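ParA (Salmonella enterica subsp. enterica serovar Newport str. SL317, PDB 3EZF) probably acts as a nucleotide-binding ATPase in DNA partition and, with ADP bound, probably regulates transcription through its winged helix-turn-helix domain. Local coordinates at residues V113-N118 against P261-G266; T131-L136 against L147-I152; A158-F163 against F252-P257; Q179-N184 against Y233-R238. One frame throughout, in Å; residues are numbered along the deposited sequence.

Contact 1: residues V113-N118 against P261-G266; sequences VIFVVN and PFLLNG
F115, on strand 112-116 of the parallel sheet of this P-loop NTPase fold, carries its ring onto L263 and G266 of helix 261-267. That helix connects strands 250-254 and 272-277 in a beta-alpha-beta crossover, and strand 112-116 lies between those two, so the helix passes over it. From CB, which leaves the strand toward the helix, the ring is set by CG standing anti to the backbone N (chi1 -178°). The ring then meets the helix obliquely. F115 CD1 lies 3.5 Å from G266 C, and F115 CE1 is 3.8 Å from G266 CA. At the far end F115 CZ meets L263 CD1 at 3.4 Å, the two side chains crossing nearly at right angles. Each residue type fits its task: the flat phenyl group spans the gap between sheet and helix, glycine offers bare backbone to it, and the branched leucine covers its tip. S270 and L273 also touch F115. On the helix, N265 is buried and polar, and it is held by bonds at both ends of its amide. Its OD1 accepts from the backbone N of L236, while N265 ND2 donates to P261 O (2.9 Å), reaching that oxygen from the face opposite N265 N.

Contact 2: residues T131-L136 against L147-I152; sequences TLAHAL and LRILVI
A helix laid against a strand of the central sheet brings A133 and L136 of helix 129-138 onto L147, I149 and V151, where strand 149-153 begins. The short segments run almost exactly antiparallel, at 177°, with their axes 8.9 Å apart. Such close approach suits alanine: A133 has one methyl, and its CB rests 3.4 Å from I149 CG2 and 3.8 Å from V151 CG2, a shallow seat between two beta-branched residues on the same face of the strand. I149 uses both branches. I149 CG2 goes to the A133 methyl, whereas CG1, anti to the carbonyl carbon (chi1 -55°), carries I149 CD1 to the A133 carbonyl oxygen and to L136 CB, 3.6 Å away. This is the second half of a beta-alpha-beta unit, strand 112-116, helix 129-138, strand 149-153, in a P-loop NTPase fold; strand 250-254 lies between the two parallel strands. F252 of that middle strand also touches I149, and V203 of the strand beyond touches A133. All five residues are apolar and buried, as befits the interior between helix and sheet. Where the strand has not yet begun, L147 points its CD2 at L136, 4.1 Å from L136 CB and 3.8 Å from L136 O, and F392 of helix 378-400 packs on both leucines.

Contact 3: residues A158-F163 against F252-P257; sequences ASSTMF and FIDTGP
The loop that follows strand 149-153 comes alongside the C-terminal end of strand 250-254, bringing the CA atoms of S160 and D254 to 7.8 Å, a gap that two short polar side chains can span when both leave the backbone toward each other. They meet in a single hydrogen bond: S160 OG donates to D254 OD2 at 2.8 Å. S160 places its hydroxyl anti to its own carbonyl carbon (chi1 -73°), pointing it across the gap. The hydroxyl does not come in the plane of the carboxylate but from above it, 50° out. Serine is apt here, because one carbon suffices to reach the acid and the hydroxyl satisfies it in a buried setting. The other carboxylate oxygen, OD1, is gripped by the hydroxyl of T129 at the start of helix 129-138, so the two oxygens of D254 are held by different parts of the fold and its rotation is restrained. Further bonds tie down the loop, T161 OG1 to D153 and S159 OG to D155. Farther along 252-257, P257 packs on I210 of the second subunit. An aspartate that follows hydrophobic strand residues, as D254 does after F252 and I253, facing the helix that follows the P-loop, is consistent with the Walker B motif of the ParA/MinD family of P-loop NTPases.

Contact 4: residues Q179-N184 against Y233-R238; sequences QAMLNN and YEILRR. Unlike the reference sequence in segment 179-184: N184 (reference Asp). Unlike the reference sequence in segment 233-238: Y233 (reference Ser), I235 (reference Val), R238 (reference Lys).
M181, near the end of helix 177-182, drives into I235 and L236 at the start of helix 235-241, where two helices flanking the sheet of the P-loop NTPase domain pack together. This buried half is the close one. M181 CB lies 3.7 Å from I235 CG2, and the same methyl sits 3.5 Å from M181 O. The chain of M181 is extended about CB-CG and then bends about CG-SD (chi3 80°), which swings M181 CE across to L236, 3.4 Å from L236 CB. Methionine suits the place because its unbranched, flexible chain can follow the bend, whereas I235 presents a branch directly from CB. L236 turns most of its side chain away and meets the methionine methyl with its backbone and CB. W219 of helix 219-226 packs on both M181 and I235, and so does N265 of helix 261-267.

The other half is loose and solvent-exposed. Past the end of the helix N184, with positive phi and psi (35° and 52°), turns its side chain toward the long side chain of R238. Polar residues with hydrophilic ends are at home on such a rim, though which end of the N184 amide is oxygen is doubtful. The two flat groups are inclined at 59°, and N184 CG lies at the edge of the guanidinium, near its plane, 3.6 Å from R238 NH2.

In the fold
From the N terminus, strand 112-116 opens the widest loop, which contact 1 closes 143 residues later at helix 261-267; the other three contacts fall within it. Contact 2 comes first, joining helix 129-138 to the next strand across only ten intervening residues. Contact 3 then opens after contact 2 has closed and enfolds contact 4, which brings helices 177-182 and 235-241 together; none of the four cross. Strand 250-254 ties the set to one sheet: its backbone hydrogen-bonds to strand 149-153 of contact 2 on one side and to strand 112-116 of contact 1 on the other. Contact 4 lies outside this sheet, touching contact 1 through helix 261-267 and contact 3 through strand 250-254.

Contact 1: residues V113-N118 against P261-G266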
loop_
_atom_site.group_PDB
_atom_site.type_symbol
_atom_site.label_atom_id
_atom_site.label_comp_id
_atom_site.label_asym_id
_atom_site.label_seq_id
_atom_site.Cartn_x
_atom_site.Cartn_y
_atom_site.Cartn_z
ATOM N N VAL A 113 -10.588 22.276 4.512
ATOM C CA VAL A 113 -9.639 21.235 4.128
ATOM C C VAL A 113 -9.562 20.067 5.113
ATOM O O VAL A 113 -9.221 20.239 6.290
ATOM C CB VAL A 113 -8.238 21.833 3.923
ATOM C CG1 VAL A 113 -7.274 20.770 3.441
ATOM C CG2 VAL A 113 -8.319 22.935 2.922
ATOM N N ILE A 114 -9.853 18.871 4.600
ATOM C CA ILE A 114 -9.866 17.650 5.394
ATOM C C ILE A 114 -8.694 16.711 5.112
ATOM O O ILE A 114 -8.604 16.123 4.044
ATOM C CB ILE A 114 -11.177 16.909 5.137
ATOM C CG1 ILE A 114 -12.345 17.775 5.621
ATOM C CG2 ILE A 114 -11.152 15.558 5.806
ATOM C CD1 ILE A 114 -13.494 17.878 4.640
ATOM N N PHE A 115 -7.797 16.568 6.077
ATOM C CA PHE A 115 -6.648 15.693 5.912
ATOM C C PHE A 115 -7.067 14.289 6.307
ATOM O O PHE A 115 -7.283 14.027 7.488
ATOM C CB PHE A 115 -5.499 16.147 6.811
ATOM C CG PHE A 115 -4.266 15.314 6.665
ATOM C CD1 PHE A 115 -3.244 15.699 5.800
ATOM C CD2 PHE A 115 -4.156 14.103 7.338
ATOM C CE1 PHE A 115 -2.129 14.878 5.603
ATOM C CE2 PHE A 115 -3.055 13.275 7.153
ATOM C CZ PHE A 115 -2.038 13.661 6.284
ATOM N N VAL A 116 -7.181 13.388 5.332
ATOM C CA VAL A 116 -7.589 12.006 5.607
ATOM C C VAL A 116 -6.408 11.120 5.985
ATOM O O VAL A 116 -5.488 10.956 5.189
ATOM C CB VAL A 116 -8.283 11.381 4.387
ATOM C CG1 VAL A 116 -8.954 10.074 4.776
ATOM C CG2 VAL A 116 -9.298 12.346 3.828
ATOM N N VAL A 117 -6.456 10.551 7.194
ATOM C CA VAL A 117 -5.401 9.682 7.730
ATOM C C VAL A 117 -5.500 8.247 7.236
ATOM O O VAL A 117 -6.059 7.391 7.910
ATOM C CB VAL A 117 -5.439 9.668 9.269
ATOM C CG1 VAL A 117 -4.481 8.620 9.821
ATOM C CG2 VAL A 117 -5.072 11.038 9.793
ATOM N N ASN A 118 -4.934 7.981 6.067
ATOM C CA ASN A 118 -4.983 6.649 5.502
ATOM C C ASN A 118 -3.692 5.900 5.751
ATOM O O ASN A 118 -2.655 6.220 5.162
ATOM C CB ASN A 118 -5.238 6.715 4.004
ATOM C CG ASN A 118 -5.934 5.474 3.490
ATOM O OD1 ASN A 118 -7.080 5.194 3.867
ATOM N ND2 ASN A 118 -5.243 4.709 2.634
ATOM N N PRO A 261 7.560 15.334 3.241
ATOM C CA PRO A 261 7.165 16.589 2.604
ATOM C C PRO A 261 5.690 16.642 2.209
ATOM O O PRO A 261 5.056 17.671 2.367
ATOM C CB PRO A 261 8.124 16.696 1.424
ATOM C CG PRO A 261 8.542 15.269 1.171
ATOM C CD PRO A 261 8.695 14.713 2.534
ATOM N N PHE A 262 5.128 15.541 1.726
ATOM C CA PHE A 262 3.718 15.560 1.351
ATOM C C PHE A 262 2.840 15.543 2.592
ATOM O O PHE A 262 1.892 16.327 2.687
ATOM C CB PHE A 262 3.379 14.369 0.440
ATOM C CG PHE A 262 4.054 14.422 -0.918
ATOM C CD1 PHE A 262 3.952 13.353 -1.803
ATOM C CD2 PHE A 262 4.800 15.535 -1.304
ATOM C CE1 PHE A 262 4.579 13.394 -3.045
ATOM C CE2 PHE A 262 5.430 15.579 -2.548
ATOM C CZ PHE A 262 5.318 14.503 -3.413
ATOM N N LEU A 263 3.154 14.653 3.539
ATOM C CA LEU A 263 2.407 14.549 4.801
ATOM C C LEU A 263 2.422 15.906 5.511
ATOM O O LEU A 263 1.379 16.431 5.904
ATOM C CB LEU A 263 3.065 13.526 5.720
ATOM C CG LEU A 263 2.211 12.634 6.623
ATOM C CD1 LEU A 263 1.180 13.442 7.370
ATOM C CD2 LEU A 263 1.541 11.587 5.759
ATOM N N LEU A 264 3.628 16.452 5.669
ATOM C CA LEU A 264 3.853 17.741 6.312
ATOM C C LEU A 264 3.050 18.858 5.630
ATOM O O LEU A 264 2.405 19.669 6.298
ATOM C CB LEU A 264 5.350 18.084 6.290
ATOM C CG LEU A 264 6.352 17.550 7.330
ATOM C CD1 LEU A 264 6.241 18.360 8.589
ATOM C CD2 LEU A 264 6.117 16.093 7.617
ATOM N N ASN A 265 3.091 18.906 4.302
ATOM C CA ASN A 265 2.345 19.916 3.567
ATOM C C ASN A 265 0.865 19.689 3.814
ATOM O O ASN A 265 0.115 20.649 4.000
ATOM C CB ASN A 265 2.655 19.843 2.069
ATOM C CG ASN A 265 3.681 20.875 1.637
ATOM O OD1 ASN A 265 3.413 22.075 1.620
ATOM N ND2 ASN A 265 4.863 20.410 1.293
ATOM N N GLY A 266 0.440 18.427 3.824
ATOM C CA GLY A 266 -0.959 18.141 4.085
ATOM C C GLY A 266 -1.416 18.670 5.442
ATOM O O GLY A 266 -2.341 19.469 5.523
#

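Contact 2: residues T131-L136 against L147-I152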
loop_
_atom_site.group_PDB
_atom_site.type_symbol
_atom_site.label_atom_id
_atom_site.label_comp_id
_atom_site.label_asym_id
_atom_site.label_seq_id
_atom_site.Cartn_x
_atom_site.Cartn_y
_atom_site.Cartn_z
ATOM N N THR A 131 -14.646 7.947 -2.500
ATOM C CA THR A 131 -15.924 7.312 -2.246
ATOM C C THR A 131 -16.722 8.155 -1.265
ATOM O O THR A 131 -17.938 8.279 -1.383
ATOM C CB THR A 131 -15.736 5.879 -1.700
ATOM O OG1 THR A 131 -15.116 5.059 -2.706
ATOM C CG2 THR A 131 -17.083 5.270 -1.325
ATOM N N LEU A 132 -16.039 8.753 -0.301
ATOM C CA LEU A 132 -16.735 9.600 0.653
ATOM C C LEU A 132 -17.168 10.853 -0.104
ATOM O O LEU A 132 -18.299 11.320 0.017
ATOM C CB LEU A 132 -15.806 9.991 1.797
ATOM C CG LEU A 132 -16.441 9.999 3.186
ATOM C CD1 LEU A 132 -15.530 10.766 4.125
ATOM C CD2 LEU A 132 -17.830 10.626 3.132
ATOM N N ALA A 133 -16.257 11.396 -0.896
ATOM C CA ALA A 133 -16.571 12.579 -1.669
ATOM C C ALA A 133 -17.797 12.314 -2.539
ATOM O O ALA A 133 -18.705 13.144 -2.618
ATOM C CB ALA A 133 -15.386 12.961 -2.529
ATOM N N HIS A 134 -17.820 11.156 -3.189
ATOM C CA HIS A 134 -18.948 10.787 -4.039
ATOM C C HIS A 134 -20.243 10.656 -3.261
ATOM O O HIS A 134 -21.278 11.121 -3.721
ATOM C CB HIS A 134 -18.646 9.489 -4.787
ATOM C CG HIS A 134 -17.789 9.693 -5.998
ATOM N ND1 HIS A 134 -17.286 8.648 -6.751
ATOM C CD2 HIS A 134 -17.363 10.828 -6.600
ATOM C CE1 HIS A 134 -16.595 9.135 -7.759
ATOM N NE2 HIS A 134 -16.623 10.457 -7.696
ATOM N N ALA A 135 -20.170 10.028 -2.087
ATOM C CA ALA A 135 -21.321 9.840 -1.203
ATOM C C ALA A 135 -21.878 11.195 -0.773
ATOM O O ALA A 135 -23.038 11.520 -1.054
ATOM C CB ALA A 135 -20.906 9.036 0.038
ATOM N N LEU A 136 -21.048 11.977 -0.087
ATOM C CA LEU A 136 -21.446 13.301 0.373
ATOM C C LEU A 136 -22.172 14.076 -0.741
ATOM O O LEU A 136 -23.167 14.753 -0.500
ATOM C CB LEU A 136 -20.203 14.079 0.848
ATOM C CG LEU A 136 -19.539 13.567 2.137
ATOM C CD1 LEU A 136 -18.226 14.280 2.423
ATOM C CD2 LEU A 136 -20.504 13.779 3.278
ATOM N N LEU A 147 -23.061 20.413 -2.879
ATOM C CA LEU A 147 -21.677 20.274 -2.428
ATOM C C LEU A 147 -20.641 20.193 -3.555
ATOM O O LEU A 147 -20.831 19.487 -4.550
ATOM C CB LEU A 147 -21.570 19.037 -1.532
ATOM C CG LEU A 147 -21.272 19.262 -0.048
ATOM C CD1 LEU A 147 -22.057 20.446 0.471
ATOM C CD2 LEU A 147 -21.584 17.986 0.738
ATOM N N ARG A 148 -19.556 20.946 -3.394
ATOM C CA ARG A 148 -18.444 20.982 -4.351
ATOM C C ARG A 148 -17.235 20.401 -3.619
ATOM O O ARG A 148 -16.675 21.044 -2.727
ATOM C CB ARG A 148 -18.145 22.413 -4.752
ATOM C CG ARG A 148 -19.293 23.144 -5.413
ATOM C CD ARG A 148 -18.935 24.616 -5.546
ATOM N NE ARG A 148 -18.560 25.196 -4.256
ATOM C CZ ARG A 148 -18.128 26.438 -4.085
ATOM N NH1 ARG A 148 -18.003 27.250 -5.125
ATOM N NH2 ARG A 148 -17.834 26.872 -2.868
ATOM N N ILE A 149 -16.836 19.193 -4.015
ATOM C CA ILE A 149 -15.750 18.461 -3.374
ATOM C C ILE A 149 -14.505 18.209 -4.235
ATOM O O ILE A 149 -14.596 17.780 -5.406
ATOM C CB ILE A 149 -16.282 17.100 -2.877
ATOM C CG1 ILE A 149 -17.491 17.330 -1.964
ATOM C CG2 ILE A 149 -15.188 16.329 -2.150
ATOM C CD1 ILE A 149 -18.066 16.060 -1.330
ATOM N N LEU A 150 -13.338 18.463 -3.642
ATOM C CA LEU A 150 -12.071 18.244 -4.331
ATOM C C LEU A 150 -11.217 17.218 -3.593
ATOM O O LEU A 150 -11.068 17.279 -2.362
ATOM C CB LEU A 150 -11.284 19.543 -4.445
ATOM C CG LEU A 150 -10.005 19.435 -5.283
ATOM C CD1 LEU A 150 -10.379 19.302 -6.747
ATOM C CD2 LEU A 150 -9.134 20.673 -5.070
ATOM N N VAL A 151 -10.652 16.275 -4.340
ATOM C CA VAL A 151 -9.816 15.260 -3.717
ATOM C C VAL A 151 -8.411 15.323 -4.263
ATOM O O VAL A 151 -8.112 14.719 -5.283
ATOM C CB VAL A 151 -10.354 13.829 -3.950
ATOM C CG1 VAL A 151 -9.396 12.820 -3.323
ATOM C CG2 VAL A 151 -11.739 13.663 -3.334
ATOM N N ILE A 152 -7.549 16.060 -3.584
ATOM C CA ILE A 152 -6.159 16.193 -3.995
ATOM C C ILE A 152 -5.388 14.958 -3.552
ATOM O O ILE A 152 -5.200 14.715 -2.365
ATOM C CB ILE A 152 -5.509 17.448 -3.366
ATOM C CG1 ILE A 152 -6.130 18.710 -3.971
ATOM C CG2 ILE A 152 -4.001 17.403 -3.564
ATOM C CD1 ILE A 152 -6.116 19.908 -3.060
#

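Contact 3: residues A158-F163 against F252-P257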
loop_
_atom_site.group_PDB
_atom_site.type_symbol
_atom_site.label_atom_id
_atom_site.label_comp_id
_atom_site.label_asym_id
_atom_site.label_seq_id
_atom_site.Cartn_x
_atom_site.Cartn_y
_atom_site.Cartn_z
ATOM N N ALA A 158 -1.180 6.557 -5.819
ATOM C CA ALA A 158 -2.285 7.015 -6.651
ATOM C C ALA A 158 -3.535 6.166 -6.476
ATOM O O ALA A 158 -4.343 6.030 -7.397
ATOM C CB ALA A 158 -1.861 7.029 -8.118
ATOM N N SER A 159 -3.688 5.594 -5.286
ATOM C CA SER A 159 -4.851 4.773 -4.978
ATOM C C SER A 159 -6.068 5.519 -5.507
ATOM O O SER A 159 -6.748 5.038 -6.399
ATOM C CB SER A 159 -4.969 4.566 -3.463
ATOM O OG SER A 159 -3.736 4.118 -2.910
ATOM N N SER A 160 -6.322 6.708 -4.972
ATOM C CA SER A 160 -7.460 7.515 -5.414
ATOM C C SER A 160 -7.445 7.758 -6.920
ATOM O O SER A 160 -8.453 7.564 -7.601
ATOM C CB SER A 160 -7.470 8.866 -4.697
ATOM O OG SER A 160 -7.869 8.719 -3.349
ATOM N N THR A 161 -6.295 8.187 -7.429
ATOM C CA THR A 161 -6.125 8.470 -8.854
ATOM C C THR A 161 -6.886 7.518 -9.793
ATOM O O THR A 161 -7.224 7.893 -10.919
ATOM C CB THR A 161 -4.622 8.462 -9.227
ATOM O OG1 THR A 161 -3.956 9.514 -8.520
ATOM C CG2 THR A 161 -4.426 8.656 -10.722
ATOM N N MET A 162 -7.168 6.304 -9.324
ATOM C CA MET A 162 -7.880 5.312 -10.131
ATOM C C MET A 162 -9.375 5.591 -10.237
ATOM O O MET A 162 -10.181 4.659 -10.198
ATOM C CB MET A 162 -7.695 3.917 -9.538
ATOM C CG MET A 162 -6.298 3.633 -9.048
ATOM S SD MET A 162 -6.255 2.077 -8.162
ATOM C CE MET A 162 -7.512 2.345 -6.876
ATOM N N PHE A 163 -9.747 6.863 -10.364
ATOM C CA PHE A 163 -11.154 7.227 -10.488
ATOM C C PHE A 163 -11.395 8.260 -11.578
ATOM O O PHE A 163 -12.540 8.656 -11.843
ATOM C CB PHE A 163 -11.695 7.742 -9.155
ATOM C CG PHE A 163 -11.924 6.661 -8.146
ATOM C CD1 PHE A 163 -10.868 6.146 -7.406
ATOM C CD2 PHE A 163 -13.192 6.125 -7.965
ATOM C CE1 PHE A 163 -11.072 5.114 -6.497
ATOM C CE2 PHE A 163 -13.405 5.094 -7.060
ATOM C CZ PHE A 163 -12.343 4.586 -6.325
ATOM N N PHE A 252 -10.391 17.375 0.224
ATOM C CA PHE A 252 -9.751 16.278 0.950
ATOM C C PHE A 252 -8.319 16.080 0.510
ATOM O O PHE A 252 -7.970 16.383 -0.623
ATOM C CB PHE A 252 -10.496 14.959 0.746
ATOM C CG PHE A 252 -11.800 14.878 1.476
ATOM C CD1 PHE A 252 -12.970 15.372 0.906
ATOM C CD2 PHE A 252 -11.857 14.325 2.748
ATOM C CE1 PHE A 252 -14.170 15.327 1.587
ATOM C CE2 PHE A 252 -13.064 14.272 3.449
ATOM C CZ PHE A 252 -14.222 14.775 2.863
ATOM N N ILE A 253 -7.492 15.561 1.406
ATOM C CA ILE A 253 -6.101 15.304 1.087
ATOM C C ILE A 253 -5.703 13.879 1.429
ATOM O O ILE A 253 -5.888 13.429 2.563
ATOM C CB ILE A 253 -5.197 16.282 1.817
ATOM C CG1 ILE A 253 -5.458 17.676 1.265
ATOM C CG2 ILE A 253 -3.727 15.918 1.606
ATOM C CD1 ILE A 253 -4.910 18.762 2.107
ATOM N N ASP A 254 -5.142 13.192 0.429
ATOM C CA ASP A 254 -4.701 11.796 0.516
ATOM C C ASP A 254 -3.191 11.600 0.457
ATOM O O ASP A 254 -2.559 12.058 -0.493
ATOM C CB ASP A 254 -5.308 11.018 -0.644
ATOM C CG ASP A 254 -6.363 10.064 -0.208
ATOM O OD1 ASP A 254 -7.050 10.340 0.795
ATOM O OD2 ASP A 254 -6.515 9.036 -0.883
ATOM N N THR A 255 -2.622 10.907 1.450
ATOM C CA THR A 255 -1.180 10.623 1.467
ATOM C C THR A 255 -0.838 9.338 2.190
ATOM O O THR A 255 -1.548 8.941 3.111
ATOM C CB THR A 255 -0.359 11.687 2.175
ATOM O OG1 THR A 255 -0.866 12.985 1.863
ATOM C CG2 THR A 255 1.092 11.585 1.714
ATOM N N GLY A 256 0.259 8.706 1.774
ATOM C CA GLY A 256 0.714 7.491 2.423
ATOM C C GLY A 256 1.350 7.887 3.747
ATOM O O GLY A 256 1.368 9.076 4.076
ATOM N N PRO A 257 1.886 6.936 4.530
ATOM C CA PRO A 257 2.520 7.207 5.830
ATOM C C PRO A 257 3.894 7.884 5.744
ATOM O O PRO A 257 4.005 9.106 5.643
ATOM C CB PRO A 257 2.634 5.816 6.454
ATOM C CG PRO A 257 1.610 4.994 5.712
ATOM C CD PRO A 257 1.744 5.490 4.314
#

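Contact 4: residues Q179-N184 against Y233-R238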
loop_
_atom_site.group_PDB
_atom_site.type_symbol
_atom_site.label_atom_id
_atom_site.label_comp_id
_atom_site.label_asym_id
_atom_site.label_seq_id
_atom_site.Cartn_x
_atom_site.Cartn_y
_atom_site.Cartn_z
ATOM N N GLN A 179 3.563 17.825 -8.722
ATOM C CA GLN A 179 4.072 18.622 -9.824
ATOM C C GLN A 179 3.404 20.000 -9.869
ATOM O O GLN A 179 4.094 21.015 -10.003
ATOM C CB GLN A 179 3.857 17.872 -11.135
ATOM C CG GLN A 179 4.651 16.566 -11.233
ATOM C CD GLN A 179 4.152 15.638 -12.343
ATOM O OE1 GLN A 179 4.582 14.484 -12.440
ATOM N NE2 GLN A 179 3.241 16.137 -13.179
ATOM N N ALA A 180 2.078 20.043 -9.737
ATOM C CA ALA A 180 1.358 21.314 -9.759
ATOM C C ALA A 180 1.885 22.271 -8.701
ATOM O O ALA A 180 1.999 23.474 -8.940
ATOM C CB ALA A 180 -0.101 21.086 -9.560
ATOM N N MET A 181 2.229 21.748 -7.532
ATOM C CA MET A 181 2.742 22.596 -6.460
ATOM C C MET A 181 4.070 23.238 -6.833
ATOM O O MET A 181 4.339 24.384 -6.501
ATOM C CB MET A 181 2.948 21.778 -5.195
ATOM C CG MET A 181 1.700 21.154 -4.630
ATOM S SD MET A 181 2.112 19.916 -3.308
ATOM C CE MET A 181 2.378 21.013 -1.988
ATOM N N LEU A 182 4.912 22.478 -7.511
ATOM C CA LEU A 182 6.225 22.974 -7.901
ATOM C C LEU A 182 6.185 23.947 -9.082
ATOM O O LEU A 182 7.059 24.809 -9.208
ATOM C CB LEU A 182 7.156 21.794 -8.221
ATOM C CG LEU A 182 7.576 20.925 -7.025
ATOM C CD1 LEU A 182 8.426 19.733 -7.495
ATOM C CD2 LEU A 182 8.356 21.787 -6.042
ATOM N N ASN A 183 5.160 23.836 -9.925
ATOM C CA ASN A 183 5.060 24.699 -11.095
ATOM C C ASN A 183 4.408 26.059 -10.883
ATOM O O ASN A 183 4.093 26.748 -11.854
ATOM C CB ASN A 183 4.340 23.972 -12.228
ATOM C CG ASN A 183 5.000 22.668 -12.581
ATOM O OD1 ASN A 183 6.223 22.567 -12.586
ATOM N ND2 ASN A 183 4.195 21.661 -12.892
ATOM N N ASN A 184 4.212 26.456 -9.632
ATOM C CA ASN A 184 3.601 27.751 -9.345
ATOM C C ASN A 184 2.516 28.120 -10.383
ATOM O O ASN A 184 2.555 29.201 -10.974
ATOM C CB ASN A 184 4.689 28.822 -9.334
ATOM C CG ASN A 184 4.303 30.037 -8.530
ATOM O OD1 ASN A 184 3.128 30.290 -8.294
ATOM N ND2 ASN A 184 5.297 30.806 -8.108
ATOM N N TYR A 233 6.918 23.587 3.471
ATOM C CA TYR A 233 5.721 22.998 4.070
ATOM C C TYR A 233 4.461 23.851 3.965
ATOM O O TYR A 233 3.456 23.562 4.603
ATOM C CB TYR A 233 6.001 22.628 5.542
ATOM C CG TYR A 233 7.130 21.622 5.707
ATOM C CD1 TYR A 233 8.112 21.793 6.687
ATOM C CD2 TYR A 233 7.225 20.504 4.867
ATOM C CE1 TYR A 233 9.156 20.880 6.824
ATOM C CE2 TYR A 233 8.266 19.582 4.999
ATOM C CZ TYR A 233 9.229 19.776 5.978
ATOM O OH TYR A 233 10.263 18.871 6.103
ATOM N N GLU A 234 4.509 24.897 3.149
ATOM C CA GLU A 234 3.355 25.762 2.970
ATOM C C GLU A 234 2.978 25.835 1.502
ATOM O O GLU A 234 2.065 26.575 1.135
ATOM C CB GLU A 234 3.641 27.176 3.471
ATOM C CG GLU A 234 4.044 27.274 4.929
ATOM C CD GLU A 234 4.207 28.723 5.412
ATOM O OE1 GLU A 234 4.318 29.635 4.565
ATOM O OE2 GLU A 234 4.234 28.955 6.642
ATOM N N ILE A 235 3.677 25.076 0.660
ATOM C CA ILE A 235 3.394 25.089 -0.773
ATOM C C ILE A 235 1.970 24.650 -1.100
ATOM O O ILE A 235 1.284 25.313 -1.864
ATOM C CB ILE A 235 4.350 24.181 -1.573
ATOM C CG1 ILE A 235 5.801 24.380 -1.124
ATOM C CG2 ILE A 235 4.218 24.507 -3.050
ATOM C CD1 ILE A 235 6.271 25.818 -1.184
ATOM N N LEU A 236 1.533 23.534 -0.517
ATOM C CA LEU A 236 0.182 23.009 -0.763
ATOM C C LEU A 236 -0.905 24.066 -0.544
ATOM O O LEU A 236 -1.814 24.179 -1.343
ATOM C CB LEU A 236 -0.105 21.788 0.141
ATOM C CG LEU A 236 -1.149 20.736 -0.282
ATOM C CD1 LEU A 236 -1.629 20.009 0.953
ATOM C CD2 LEU A 236 -2.326 21.356 -0.977
ATOM N N ARG A 237 -0.813 24.839 0.533
ATOM C CA ARG A 237 -1.822 25.853 0.817
ATOM C C ARG A 237 -1.707 27.038 -0.123
ATOM O O ARG A 237 -2.704 27.639 -0.489
ATOM C CB ARG A 237 -1.696 26.366 2.262
ATOM C CG ARG A 237 -2.968 26.261 3.140
ATOM C CD ARG A 237 -4.157 27.162 2.759
ATOM N NE ARG A 237 -5.381 26.639 3.390
ATOM C CZ ARG A 237 -6.569 27.252 3.446
ATOM N NH1 ARG A 237 -6.754 28.454 2.911
ATOM N NH2 ARG A 237 -7.590 26.648 4.040
ATOM N N ARG A 238 -0.491 27.374 -0.520
ATOM C CA ARG A 238 -0.296 28.524 -1.377
ATOM C C ARG A 238 -0.401 28.310 -2.881
ATOM O O ARG A 238 -0.933 29.160 -3.579
ATOM C CB ARG A 238 1.061 29.157 -1.077
ATOM C CG ARG A 238 1.072 30.655 -1.283
ATOM C CD ARG A 238 2.447 31.168 -1.692
ATOM N NE ARG A 238 2.795 30.768 -3.056
ATOM C CZ ARG A 238 3.429 31.557 -3.920
ATOM N NH1 ARG A 238 3.784 32.786 -3.557
ATOM N NH2 ARG A 238 3.703 31.124 -5.149
#